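Local coordinates for regulatory Subunit of Protein Kinase A (cAMP-dependent) from Euglena gracilis (Euglena gracilis, PDB 6RSX) that binds a cyclic AMP molecule in each of two cyclic nucleotide-binding domains and, as a protein kinase A regulatory subunit, probably controls the catalytic subunit, at residues A[204-215]-A[227-237]; A[80-91]-A[103-114]. All blocks are in the same frame, centred on the assembly; numbering follows the deposited sequence. Where two conformers were deposited one is given.

How the interactions relate
From the N terminus, interaction 2 comes first: 80-91 meets 103-114, closing the hairpin of strands 89-93 and 102-107 and bringing strand 112-113 back to strand 80-84. Interaction 1 repeats this topology later, with 204-215 against 227-237 around the hairpin 213-219/222-229. The two are in series, neither nested nor crossed; their centres are about 33 Å apart, on opposite sides of the chain's centre, and their nearest atoms about 19 Å apart. Each joins two four-stranded antiparallel sheets of one cyclic nucleotide-binding domain, through two ladders, offset by one residue in register, separated by a corner and loops. Each contact lines its own cyclic AMP site, Gly-114 and Gly-236 donating to the respective ribose.

Interaction 1 (A[204-215]-A[227-237]); sequences SFYIIIDGKMKV and NILGPKDFFGE. With CMP (adenosine-3',5'-cyclic-monophosphate), chain C.
Tyr-206 and Phe-235 form an antiparallel hydrogen-bonded pair, Phe-235 N donating to Tyr-206 O at 2.9 Å. Ile-208 extends this ladder, its O accepting from Lys-232 N of the type II turn 230-233. A second ladder pairs Met-213 with Leu-229 and Val-215 with Asn-227.

Among apolar contacts, Tyr-206 CB sits over one face of the Phe-235 ring, 3.6 Å from its centroid (CH-pi); the two rings, planes 10° apart, barely overlap. With chi1 at 58°, the Phe-235 ring swings back across the strand pair, where Ile-208 CG1 meets its edge and Met-213 SD approaches obliquely. Ile-208 CD1 reaches Leu-229 CB at 3.6 Å, joining the ladders, and Val-215 CG2 touches C8 of cyclic AMP.

Polar bonds grip the ribose 2'-hydroxyl and adenine N7. O2' accepts the N-H of Gly-236 (N to O2' 2.9 Å) and donates to Glu-237 OE1 at 2.6 Å; Asn-227 ND2 gives N7 a nearly straight bond (3.0 Å, 172°). Ser-239 and Val-247 also bind the nucleotide. Phe-235, Gly-236 and Glu-237 begin the phosphate-binding cassette of this second domain.

Strand 256-262 pairs with 204-208 along its other edge, and Val-195 of strand 194-196 and Val-250 of strand 249-252 contact both Met-213 and Phe-235.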
loop_
_atom_site.group_PDB
_atom_site.type_symbol
_atom_site.label_atom_id
_atom_site.label_comp_id
_atom_site.label_asym_id
_atom_site.label_seq_id
_atom_site.Cartn_x
_atom_site.Cartn_y
_atom_site.Cartn_z
ATOM N N SER A 204 0.392 -10.500 -9.043
ATOM C CA SER A 204 0.541 -9.064 -8.862
ATOM C C SER A 204 -0.188 -8.297 -9.957
ATOM O O SER A 204 -0.546 -8.834 -11.022
ATOM C CB SER A 204 2.019 -8.658 -8.837
ATOM O OG SER A 204 2.667 -9.254 -7.729
ATOM N N PHE A 205 -0.386 -7.017 -9.664
ATOM C CA PHE A 205 -1.003 -6.029 -10.535
ATOM C C PHE A 205 0.081 -5.040 -10.947
ATOM O O PHE A 205 0.892 -4.618 -10.113
ATOM C CB PHE A 205 -2.140 -5.322 -9.780
ATOM C CG PHE A 205 -2.747 -4.179 -10.522
ATOM C CD1 PHE A 205 -3.503 -4.399 -11.668
ATOM C CD2 PHE A 205 -2.557 -2.872 -10.091
ATOM C CE1 PHE A 205 -4.073 -3.334 -12.365
ATOM C CE2 PHE A 205 -3.126 -1.806 -10.778
ATOM C CZ PHE A 205 -3.894 -2.027 -11.903
ATOM N N TYR A 206 0.108 -4.672 -12.226
ATOM C CA TYR A 206 1.220 -3.893 -12.755
ATOM C C TYR A 206 0.730 -2.624 -13.422
ATOM O O TYR A 206 -0.290 -2.639 -14.128
ATOM C CB TYR A 206 2.005 -4.723 -13.789
ATOM C CG TYR A 206 2.645 -5.928 -13.175
ATOM C CD1 TYR A 206 1.911 -7.109 -13.016
ATOM C CD2 TYR A 206 3.974 -5.878 -12.724
ATOM C CE1 TYR A 206 2.521 -8.234 -12.427
ATOM C CE2 TYR A 206 4.572 -6.974 -12.157
ATOM C CZ TYR A 206 3.836 -8.145 -12.015
ATOM O OH TYR A 206 4.420 -9.241 -11.440
ATOM N N ILE A 207 1.487 -1.539 -13.241
ATOM C CA ILE A 207 1.290 -0.301 -13.995
ATOM C C ILE A 207 2.586 0.004 -14.730
ATOM O O ILE A 207 3.667 0.027 -14.124
ATOM C CB ILE A 207 0.893 0.884 -13.083
ATOM C CG1 ILE A 207 -0.286 0.526 -12.185
ATOM C CG2 ILE A 207 0.529 2.109 -13.927
ATOM C CD1 ILE A 207 0.153 0.119 -10.788
ATOM N N ILE A 208 2.484 0.273 -16.030
ATOM C CA ILE A 208 3.668 0.549 -16.832
ATOM C C ILE A 208 4.083 2.006 -16.657
ATOM O O ILE A 208 3.265 2.917 -16.845
ATOM C CB ILE A 208 3.390 0.244 -18.309
ATOM C CG1 ILE A 208 2.921 -1.210 -18.421
ATOM C CG2 ILE A 208 4.639 0.556 -19.131
ATOM C CD1 ILE A 208 2.255 -1.530 -19.758
ATOM N N ILE A 209 5.349 2.219 -16.308
ATOM C CA ILE A 209 5.919 3.565 -16.292
ATOM C C ILE A 209 6.442 3.906 -17.685
ATOM O O ILE A 209 6.062 4.918 -18.273
ATOM C CB ILE A 209 7.034 3.702 -15.245
ATOM C CG1 ILE A 209 6.467 3.407 -13.851
ATOM C CG2 ILE A 209 7.612 5.105 -15.304
ATOM C CD1 ILE A 209 7.545 3.222 -12.799
ATOM N N ASP A 210 7.332 3.077 -18.215
ATOM C CA ASP A 210 7.815 3.254 -19.576
ATOM C C ASP A 210 7.982 1.879 -20.206
ATOM O O ASP A 210 8.084 0.863 -19.515
ATOM C CB ASP A 210 9.138 4.053 -19.625
ATOM C CG ASP A 210 10.221 3.482 -18.730
ATOM O OD1 ASP A 210 10.889 2.514 -19.144
ATOM O OD2 ASP A 210 10.434 4.021 -17.618
ATOM N N GLY A 211 7.978 1.847 -21.527
ATOM C CA GLY A 211 8.101 0.594 -22.230
ATOM C C GLY A 211 6.810 0.167 -22.904
ATOM O O GLY A 211 5.914 0.964 -23.190
ATOM N N LYS A 212 6.710 -1.135 -23.133
ATOM C CA LYS A 212 5.663 -1.666 -24.006
ATOM C C LYS A 212 5.471 -3.131 -23.652
ATOM O O LYS A 212 6.455 -3.834 -23.402
ATOM C CB LYS A 212 6.053 -1.506 -25.486
ATOM C CG LYS A 212 5.040 -2.090 -26.485
ATOM C CD LYS A 212 5.670 -2.293 -27.860
ATOM C CE LYS A 212 5.060 -1.361 -28.883
ATOM N NZ LYS A 212 5.236 0.053 -28.457
ATOM N N MET A 213 4.215 -3.570 -23.581
ATOM C CA MET A 213 3.878 -4.976 -23.356
ATOM C C MET A 213 3.005 -5.521 -24.482
ATOM O O MET A 213 2.053 -4.870 -24.917
ATOM C CB MET A 213 3.106 -5.195 -22.053
ATOM C CG MET A 213 3.834 -4.759 -20.773
ATOM S SD MET A 213 5.102 -5.925 -20.318
ATOM C CE MET A 213 5.895 -4.953 -19.008
ATOM N N LYS A 214 3.289 -6.740 -24.909
ATOM C CA LYS A 214 2.331 -7.472 -25.739
ATOM C C LYS A 214 1.417 -8.291 -24.838
ATOM O O LYS A 214 1.886 -8.908 -23.876
ATOM C CB LYS A 214 3.061 -8.399 -26.708
ATOM C CG LYS A 214 3.789 -7.701 -27.836
ATOM C CD LYS A 214 4.319 -8.773 -28.792
ATOM C CE LYS A 214 4.969 -8.185 -30.036
ATOM N NZ LYS A 214 5.562 -9.255 -30.905
ATOM N N VAL A 215 0.119 -8.316 -25.170
ATOM C CA VAL A 215 -0.874 -9.169 -24.518
ATOM C C VAL A 215 -1.206 -10.275 -25.511
ATOM O O VAL A 215 -1.810 -9.991 -26.549
ATOM C CB VAL A 215 -2.142 -8.399 -24.146
ATOM C CG1 VAL A 215 -3.096 -9.273 -23.336
ATOM C CG2 VAL A 215 -1.772 -7.120 -23.298
ATOM N N ASN A 227 -3.621 -7.352 -27.691
ATOM C CA ASN A 227 -3.578 -5.973 -27.215
ATOM C C ASN A 227 -2.115 -5.572 -27.086
ATOM O O ASN A 227 -1.230 -6.428 -26.987
ATOM C CB ASN A 227 -4.329 -5.829 -25.886
ATOM C CG ASN A 227 -4.691 -4.382 -25.566
ATOM O OD1 ASN A 227 -4.346 -3.466 -26.319
ATOM N ND2 ASN A 227 -5.417 -4.178 -24.469
ATOM N N ILE A 228 -1.862 -4.263 -27.113
ATOM C CA ILE A 228 -0.530 -3.714 -26.892
ATOM C C ILE A 228 -0.658 -2.622 -25.834
ATOM O O ILE A 228 -1.526 -1.747 -25.944
ATOM C CB ILE A 228 0.101 -3.132 -28.178
ATOM C CG1 ILE A 228 0.385 -4.221 -29.217
ATOM C CG2 ILE A 228 1.409 -2.389 -27.845
ATOM C CD1 ILE A 228 1.552 -5.092 -28.839
ATOM N N LEU A 229 0.182 -2.686 -24.807
ATOM C CA LEU A 229 0.093 -1.769 -23.676
ATOM C C LEU A 229 1.324 -0.884 -23.636
ATOM O O LEU A 229 2.420 -1.305 -24.019
ATOM C CB LEU A 229 -0.028 -2.548 -22.354
ATOM C CG LEU A 229 -1.216 -3.529 -22.227
ATOM C CD1 LEU A 229 -1.193 -4.233 -20.863
ATOM C CD2 LEU A 229 -2.568 -2.855 -22.449
ATOM N N GLY A 230 1.152 0.337 -23.122
ATOM C CA GLY A 230 2.265 1.249 -23.000
ATOM C C GLY A 230 2.175 2.078 -21.735
ATOM O O GLY A 230 1.419 1.759 -20.813
ATOM N N PRO A 231 2.948 3.164 -21.679
ATOM C CA PRO A 231 3.066 3.940 -20.429
ATOM C C PRO A 231 1.702 4.327 -19.876
ATOM O O PRO A 231 0.800 4.746 -20.611
ATOM C CB PRO A 231 3.889 5.167 -20.848
ATOM C CG PRO A 231 4.719 4.698 -21.977
ATOM C CD PRO A 231 3.806 3.699 -22.754
ATOM N N LYS A 232 1.539 4.122 -18.573
ATOM C CA LYS A 232 0.368 4.422 -17.767
ATOM C C LYS A 232 -0.766 3.414 -17.976
ATOM O O LYS A 232 -1.780 3.515 -17.283
ATOM C CB LYS A 232 -0.150 5.863 -17.978
ATOM C CG LYS A 232 0.938 6.915 -17.707
ATOM C CD LYS A 232 0.460 8.354 -17.913
ATOM C CE LYS A 232 1.401 9.358 -17.234
ATOM N NZ LYS A 232 2.849 9.009 -17.373
ATOM N N ASP A 233 -0.642 2.446 -18.904
ATOM C CA ASP A 233 -1.556 1.307 -18.920
ATOM C C ASP A 233 -1.211 0.338 -17.791
ATOM O O ASP A 233 -0.152 0.415 -17.170
ATOM C CB ASP A 233 -1.498 0.552 -20.257
ATOM C CG ASP A 233 -1.975 1.392 -21.427
ATOM O OD1 ASP A 233 -2.830 2.276 -21.219
ATOM O OD2 ASP A 233 -1.471 1.157 -22.556
ATOM N N PHE A 234 -2.114 -0.611 -17.549
ATOM C CA PHE A 234 -1.968 -1.511 -16.413
ATOM C C PHE A 234 -2.458 -2.886 -16.831
ATOM O O PHE A 234 -3.127 -3.031 -17.859
ATOM C CB PHE A 234 -2.744 -0.997 -15.189
ATOM C CG PHE A 234 -4.143 -0.595 -15.495
ATOM C CD1 PHE A 234 -5.142 -1.556 -15.585
ATOM C CD2 PHE A 234 -4.457 0.738 -15.738
ATOM C CE1 PHE A 234 -6.449 -1.192 -15.889
ATOM C CE2 PHE A 234 -5.756 1.115 -16.040
ATOM C CZ PHE A 234 -6.753 0.147 -16.112
ATOM N N PHE A 235 -2.166 -3.893 -16.010
ATOM C CA PHE A 235 -2.644 -5.243 -16.365
ATOM C C PHE A 235 -2.517 -6.134 -15.138
ATOM O O PHE A 235 -1.805 -5.812 -14.185
ATOM C CB PHE A 235 -1.834 -5.825 -17.534
ATOM C CG PHE A 235 -0.356 -5.922 -17.277
ATOM C CD1 PHE A 235 0.501 -4.837 -17.575
ATOM C CD2 PHE A 235 0.209 -7.079 -16.747
ATOM C CE1 PHE A 235 1.891 -4.901 -17.334
ATOM C CE2 PHE A 235 1.595 -7.168 -16.531
ATOM C CZ PHE A 235 2.441 -6.065 -16.805
ATOM N N GLY A 236 -3.210 -7.258 -15.172
ATOM C CA GLY A 236 -3.117 -8.224 -14.099
ATOM C C GLY A 236 -4.244 -8.119 -13.106
ATOM O O GLY A 236 -4.271 -8.881 -12.131
ATOM N N GLU A 237 -5.185 -7.210 -13.343
ATOM C CA GLU A 237 -6.252 -6.949 -12.386
ATOM C C GLU A 237 -7.326 -8.030 -12.371
ATOM O O GLU A 237 -7.948 -8.253 -11.328
ATOM C CB GLU A 237 -6.889 -5.590 -12.680
ATOM C CG GLU A 237 -7.956 -5.590 -13.809
ATOM C CD GLU A 237 -7.367 -5.638 -15.221
ATOM O OE1 GLU A 237 -6.131 -5.599 -15.354
ATOM O OE2 GLU A 237 -8.155 -5.721 -16.204
HETATM P P CMP C . -5.308 -10.885 -16.075
HETATM O O1P CMP C . -5.070 -10.927 -14.456
HETATM O O2P CMP C . -6.304 -11.836 -16.614
HETATM O "O5'" CMP C . -3.924 -11.278 -16.764
HETATM C "C5'" CMP C . -3.692 -10.905 -18.127
HETATM C "C4'" CMP C . -4.135 -9.477 -18.299
HETATM O "O4'" CMP C . -4.059 -8.957 -19.636
HETATM C "C3'" CMP C . -5.553 -9.149 -17.917
HETATM O "O3'" CMP C . -5.820 -9.347 -16.530
HETATM C "C2'" CMP C . -5.669 -7.710 -18.393
HETATM O "O2'" CMP C . -5.076 -6.846 -17.404
HETATM C "C1'" CMP C . -4.733 -7.717 -19.626
HETATM N N9 CMP C . -5.419 -7.482 -20.900
HETATM C C8 CMP C . -5.107 -6.508 -21.762
HETATM N N7 CMP C . -5.933 -6.609 -22.799
HETATM C C5 CMP C . -6.728 -7.669 -22.573
HETATM C C6 CMP C . -7.737 -8.198 -23.338
HETATM N N6 CMP C . -8.266 -7.792 -24.608
HETATM N N1 CMP C . -8.416 -9.246 -22.911
HETATM C C2 CMP C . -8.091 -9.802 -21.713
HETATM N N3 CMP C . -7.088 -9.271 -20.936
HETATM C C4 CMP C . -6.418 -8.216 -21.402
HETATM O O HOH W 1 -1.941 -11.105 -11.461
#

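Interaction 2 (A[80-91]-A[103-114]); sequences NFYVIESGTCNI and HKSTIGPGASFG. With CMP (adenosine-3',5'-cyclic-monophosphate), chain B.
Thr-106 OG1 donates to Asn-90 OD1 (2.9 Å) where the two side chains lie side by side, with the donor tilted 30° from the carbonyl plane.

Backbone bonds form two ladders. Tyr-82 pairs with Phe-113, and Ile-84 N and O bond to Ala-111 O and Gly-110 N of the type II turn 108-111. Beyond the corner, Cys-89 pairs with Ile-107, and Ile-91 faces both Lys-104 and Ser-105 in a classic beta bulge, its O taking Lys-104 N at 2.8 Å.

The apolar layer centres on Phe-113: Tyr-82 CB stands over one face (3.7 Å from the centroid), Ile-84 CG1 meets the edge, and Cys-89 SG lies obliquely, 5.5 Å from the Phe-113 ring centroid. A chi1 near 55° turns the CG1 branch of Ile-107 in over the hairpin: Ile-107 CG1 lies 3.6 Å from Ile-84 CD1, and Ile-107 CD1 meets Ile-91 CD1.

Gly-114 N donates to cyclic AMP O2' (2.9 Å, 170°), while Ile-91 CG2 touches N7 at 3.6 Å. The two antiparallel sheets belong to the cupin-type beta barrel; Phe-113 and Gly-114, leading to Glu-115, Arg-124 and Ala-125, which also bond the nucleotide, belong to the phosphate-binding cassette of cyclic nucleotide-binding domains.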
loop_
_atom_site.group_PDB
_atom_site.type_symbol
_atom_site.label_atom_id
_atom_site.label_comp_id
_atom_site.label_asym_id
_atom_site.label_seq_id
_atom_site.Cartn_x
_atom_site.Cartn_y
_atom_site.Cartn_z
ATOM N N ASN A 80 4.211 9.683 18.711
ATOM C CA ASN A 80 4.478 8.297 18.339
ATOM C C ASN A 80 3.909 7.932 16.969
ATOM O O ASN A 80 3.073 8.639 16.399
ATOM C CB ASN A 80 3.872 7.329 19.369
ATOM C CG ASN A 80 4.410 7.549 20.786
ATOM O OD1 ASN A 80 5.616 7.691 21.011
ATOM N ND2 ASN A 80 3.498 7.555 21.755
ATOM N N PHE A 81 4.427 6.827 16.437
ATOM C CA PHE A 81 3.880 6.129 15.284
ATOM C C PHE A 81 3.295 4.795 15.757
ATOM O O PHE A 81 3.896 4.121 16.608
ATOM C CB PHE A 81 4.997 5.927 14.254
ATOM C CG PHE A 81 4.605 5.093 13.078
ATOM C CD1 PHE A 81 3.747 5.584 12.125
ATOM C CD2 PHE A 81 5.249 3.912 12.846
ATOM C CE1 PHE A 81 3.408 4.811 10.960
ATOM C CE2 PHE A 81 4.929 3.143 11.706
ATOM C CZ PHE A 81 4.044 3.622 10.760
ATOM N N TYR A 82 2.108 4.423 15.244
ATOM C CA TYR A 82 1.364 3.300 15.806
ATOM C C TYR A 82 1.040 2.253 14.746
ATOM O O TYR A 82 0.787 2.589 13.581
ATOM C CB TYR A 82 0.016 3.755 16.429
ATOM C CG TYR A 82 0.189 4.715 17.600
ATOM C CD1 TYR A 82 0.386 4.225 18.882
ATOM C CD2 TYR A 82 0.075 6.100 17.419
ATOM C CE1 TYR A 82 0.520 5.083 19.978
ATOM C CE2 TYR A 82 0.216 6.971 18.497
ATOM C CZ TYR A 82 0.419 6.456 19.774
ATOM O OH TYR A 82 0.533 7.279 20.859
ATOM N N VAL A 83 1.029 0.988 15.172
ATOM C CA VAL A 83 0.402 -0.098 14.383
ATOM C C VAL A 83 -0.659 -0.768 15.243
ATOM O O VAL A 83 -0.418 -1.111 16.399
ATOM C CB VAL A 83 1.442 -1.138 13.895
ATOM C CG1 VAL A 83 0.786 -2.205 12.955
ATOM C CG2 VAL A 83 2.617 -0.472 13.177
ATOM N N ILE A 84 -1.839 -1.023 14.663
ATOM C CA ILE A 84 -2.909 -1.660 15.414
ATOM C C ILE A 84 -2.616 -3.156 15.548
ATOM O O ILE A 84 -2.351 -3.840 14.551
ATOM C CB ILE A 84 -4.260 -1.445 14.708
ATOM C CG1 ILE A 84 -4.617 0.062 14.693
ATOM C CG2 ILE A 84 -5.323 -2.246 15.453
ATOM C CD1 ILE A 84 -5.939 0.395 13.920
ATOM N N GLU A 85 -2.712 -3.670 16.771
ATOM C CA GLU A 85 -2.654 -5.103 17.014
ATOM C C GLU A 85 -4.062 -5.702 17.090
ATOM O O GLU A 85 -4.344 -6.705 16.420
ATOM C CB GLU A 85 -1.888 -5.391 18.313
ATOM C CG GLU A 85 -1.726 -6.912 18.557
ATOM C CD GLU A 85 -0.853 -7.155 19.805
ATOM O OE1 GLU A 85 -1.061 -6.459 20.829
ATOM O OE2 GLU A 85 0.088 -7.973 19.716
ATOM N N SER A 86 -4.961 -5.069 17.857
ATOM C CA SER A 86 -6.349 -5.527 18.030
ATOM C C SER A 86 -7.284 -4.334 17.974
ATOM O O SER A 86 -6.923 -3.223 18.386
ATOM C CB SER A 86 -6.607 -6.152 19.404
ATOM O OG SER A 86 -5.565 -6.969 19.842
ATOM N N GLY A 87 -8.517 -4.575 17.508
ATOM C CA GLY A 87 -9.535 -3.553 17.542
ATOM C C GLY A 87 -9.563 -2.769 16.253
ATOM O O GLY A 87 -8.765 -2.971 15.345
ATOM N N THR A 88 -10.495 -1.826 16.175
ATOM C CA THR A 88 -10.566 -0.931 15.030
ATOM C C THR A 88 -10.590 0.515 15.542
ATOM O O THR A 88 -10.984 0.784 16.678
ATOM C CB THR A 88 -11.767 -1.184 14.152
ATOM O OG1 THR A 88 -12.971 -0.873 14.889
ATOM C CG2 THR A 88 -11.740 -2.698 13.640
ATOM N N CYS A 89 -10.195 1.434 14.672
ATOM C CA CYS A 89 -10.109 2.863 14.972
ATOM C C CYS A 89 -10.761 3.652 13.853
ATOM O O CYS A 89 -10.662 3.269 12.679
ATOM C CB CYS A 89 -8.627 3.364 15.114
ATOM S SG CYS A 89 -7.761 2.708 16.540
ATOM N N ASN A 90 -11.421 4.752 14.198
ATOM C CA ASN A 90 -11.961 5.664 13.198
ATOM C C ASN A 90 -10.986 6.808 12.965
ATOM O O ASN A 90 -10.478 7.397 13.923
ATOM C CB ASN A 90 -13.311 6.235 13.626
ATOM C CG ASN A 90 -14.448 5.182 13.461
ATOM O OD1 ASN A 90 -14.272 4.193 12.765
ATOM N ND2 ASN A 90 -15.561 5.387 14.133
ATOM N N ILE A 91 -10.774 7.127 11.697
ATOM C CA ILE A 91 -10.027 8.311 11.276
ATOM C C ILE A 91 -11.047 9.424 11.076
ATOM O O ILE A 91 -11.969 9.297 10.252
ATOM C CB ILE A 91 -9.254 8.053 9.976
ATOM C CG1 ILE A 91 -8.331 6.843 10.106
ATOM C CG2 ILE A 91 -8.514 9.331 9.540
ATOM C CD1 ILE A 91 -7.325 6.900 11.299
ATOM N N HIS A 103 -16.129 11.570 9.755
ATOM C CA HIS A 103 -15.585 10.239 9.550
ATOM C C HIS A 103 -14.993 10.115 8.154
ATOM O O HIS A 103 -15.635 10.432 7.136
ATOM C CB HIS A 103 -16.666 9.173 9.741
ATOM C CG HIS A 103 -16.162 7.785 9.501
ATOM N ND1 HIS A 103 -16.286 7.151 8.287
ATOM C CD2 HIS A 103 -15.499 6.924 10.309
ATOM C CE1 HIS A 103 -15.732 5.952 8.356
ATOM N NE2 HIS A 103 -15.242 5.795 9.571
ATOM N N LYS A 104 -13.779 9.616 8.101
ATOM C CA LYS A 104 -13.102 9.404 6.826
ATOM C C LYS A 104 -12.894 7.932 6.494
ATOM O O LYS A 104 -13.141 7.519 5.351
ATOM C CB LYS A 104 -11.740 10.117 6.797
ATOM C CG LYS A 104 -11.818 11.664 6.799
ATOM C CD LYS A 104 -12.504 12.189 5.554
ATOM C CE LYS A 104 -12.869 13.664 5.651
ATOM N NZ LYS A 104 -13.357 14.166 4.316
ATOM N N SER A 105 -12.479 7.117 7.466
ATOM C CA SER A 105 -12.249 5.694 7.227
ATOM C C SER A 105 -12.141 4.999 8.569
ATOM O O SER A 105 -12.007 5.642 9.620
ATOM C CB SER A 105 -10.989 5.446 6.388
ATOM O OG SER A 105 -9.803 5.771 7.102
ATOM N N THR A 106 -12.199 3.672 8.523
ATOM C CA THR A 106 -11.987 2.829 9.690
ATOM C C THR A 106 -10.808 1.930 9.387
ATOM O O THR A 106 -10.728 1.374 8.279
ATOM C CB THR A 106 -13.252 2.010 10.000
ATOM O OG1 THR A 106 -14.358 2.903 10.140
ATOM C CG2 THR A 106 -13.091 1.149 11.243
ATOM N N ILE A 107 -9.895 1.780 10.361
ATOM C CA ILE A 107 -8.711 0.953 10.174
ATOM C C ILE A 107 -8.667 -0.129 11.251
ATOM O O ILE A 107 -9.301 -0.038 12.314
ATOM C CB ILE A 107 -7.398 1.801 10.175
ATOM C CG1 ILE A 107 -7.291 2.632 11.439
ATOM C CG2 ILE A 107 -7.415 2.717 8.953
ATOM C CD1 ILE A 107 -5.871 3.290 11.618
ATOM N N GLY A 108 -7.884 -1.161 10.977
ATOM C CA GLY A 108 -7.827 -2.274 11.893
ATOM C C GLY A 108 -6.461 -2.905 12.000
ATOM O O GLY A 108 -5.454 -2.298 11.625
ATOM N N PRO A 109 -6.401 -4.141 12.501
ATOM C CA PRO A 109 -5.114 -4.823 12.705
ATOM C C PRO A 109 -4.181 -4.748 11.491
ATOM O O PRO A 109 -4.579 -5.009 10.345
ATOM C CB PRO A 109 -5.537 -6.273 13.009
ATOM C CG PRO A 109 -6.841 -6.094 13.724
ATOM C CD PRO A 109 -7.539 -4.969 12.985
ATOM N N GLY A 110 -2.915 -4.413 11.771
ATOM C CA GLY A 110 -1.900 -4.243 10.757
ATOM C C GLY A 110 -1.821 -2.841 10.173
ATOM O O GLY A 110 -0.815 -2.500 9.544
ATOM N N ALA A 111 -2.846 -2.032 10.335
ATOM C CA ALA A 111 -2.781 -0.681 9.802
ATOM C C ALA A 111 -1.894 0.181 10.689
ATOM O O ALA A 111 -1.861 0.039 11.914
ATOM C CB ALA A 111 -4.163 -0.044 9.707
ATOM N N SER A 112 -1.195 1.083 10.056
ATOM C CA SER A 112 -0.402 2.023 10.859
ATOM C C SER A 112 -0.992 3.420 10.706
ATOM O O SER A 112 -1.694 3.729 9.728
ATOM C CB SER A 112 1.058 1.966 10.429
ATOM O OG SER A 112 1.184 2.178 9.034
ATOM N N PHE A 113 -0.645 4.282 11.664
ATOM C CA PHE A 113 -1.033 5.681 11.632
ATOM C C PHE A 113 -0.060 6.505 12.484
ATOM O O PHE A 113 0.517 6.029 13.484
ATOM C CB PHE A 113 -2.490 5.922 12.102
ATOM C CG PHE A 113 -2.780 5.442 13.474
ATOM C CD1 PHE A 113 -3.153 4.124 13.708
ATOM C CD2 PHE A 113 -2.736 6.323 14.563
ATOM C CE1 PHE A 113 -3.439 3.677 15.011
ATOM C CE2 PHE A 113 -3.020 5.892 15.848
ATOM C CZ PHE A 113 -3.370 4.558 16.086
ATOM N N GLY A 114 0.051 7.768 12.107
ATOM C CA GLY A 114 0.800 8.744 12.887
ATOM C C GLY A 114 2.155 9.084 12.301
ATOM O O GLY A 114 2.967 9.719 12.975
HETATM P P CMP B . -0.527 12.150 11.458
HETATM O O1P CMP B . 0.834 12.114 12.232
HETATM O O2P CMP B . -1.014 13.332 10.730
HETATM O "O5'" CMP B . -1.711 11.855 12.506
HETATM C "C5'" CMP B . -2.988 11.399 12.062
HETATM C "C4'" CMP B . -2.741 10.228 11.158
HETATM O "O4'" CMP B . -3.917 9.696 10.534
HETATM C "C3'" CMP B . -1.869 10.556 9.975
HETATM O "O3'" CMP B . -0.544 10.839 10.361
HETATM C "C2'" CMP B . -2.041 9.322 9.083
HETATM O "O2'" CMP B . -1.138 8.320 9.519
HETATM C "C1'" CMP B . -3.495 8.895 9.432
HETATM N N9 CMP B . -4.457 9.094 8.354
HETATM C C8 CMP B . -5.357 8.148 7.914
HETATM N N7 CMP B . -6.105 8.693 6.972
HETATM C C5 CMP B . -5.657 9.943 6.791
HETATM C C6 CMP B . -6.096 10.883 5.899
HETATM N N6 CMP B . -7.143 10.845 4.907
HETATM N N1 CMP B . -5.529 12.067 5.823
HETATM C C2 CMP B . -4.516 12.347 6.698
HETATM N N3 CMP B . -4.046 11.417 7.594
HETATM C C4 CMP B . -4.647 10.207 7.639
#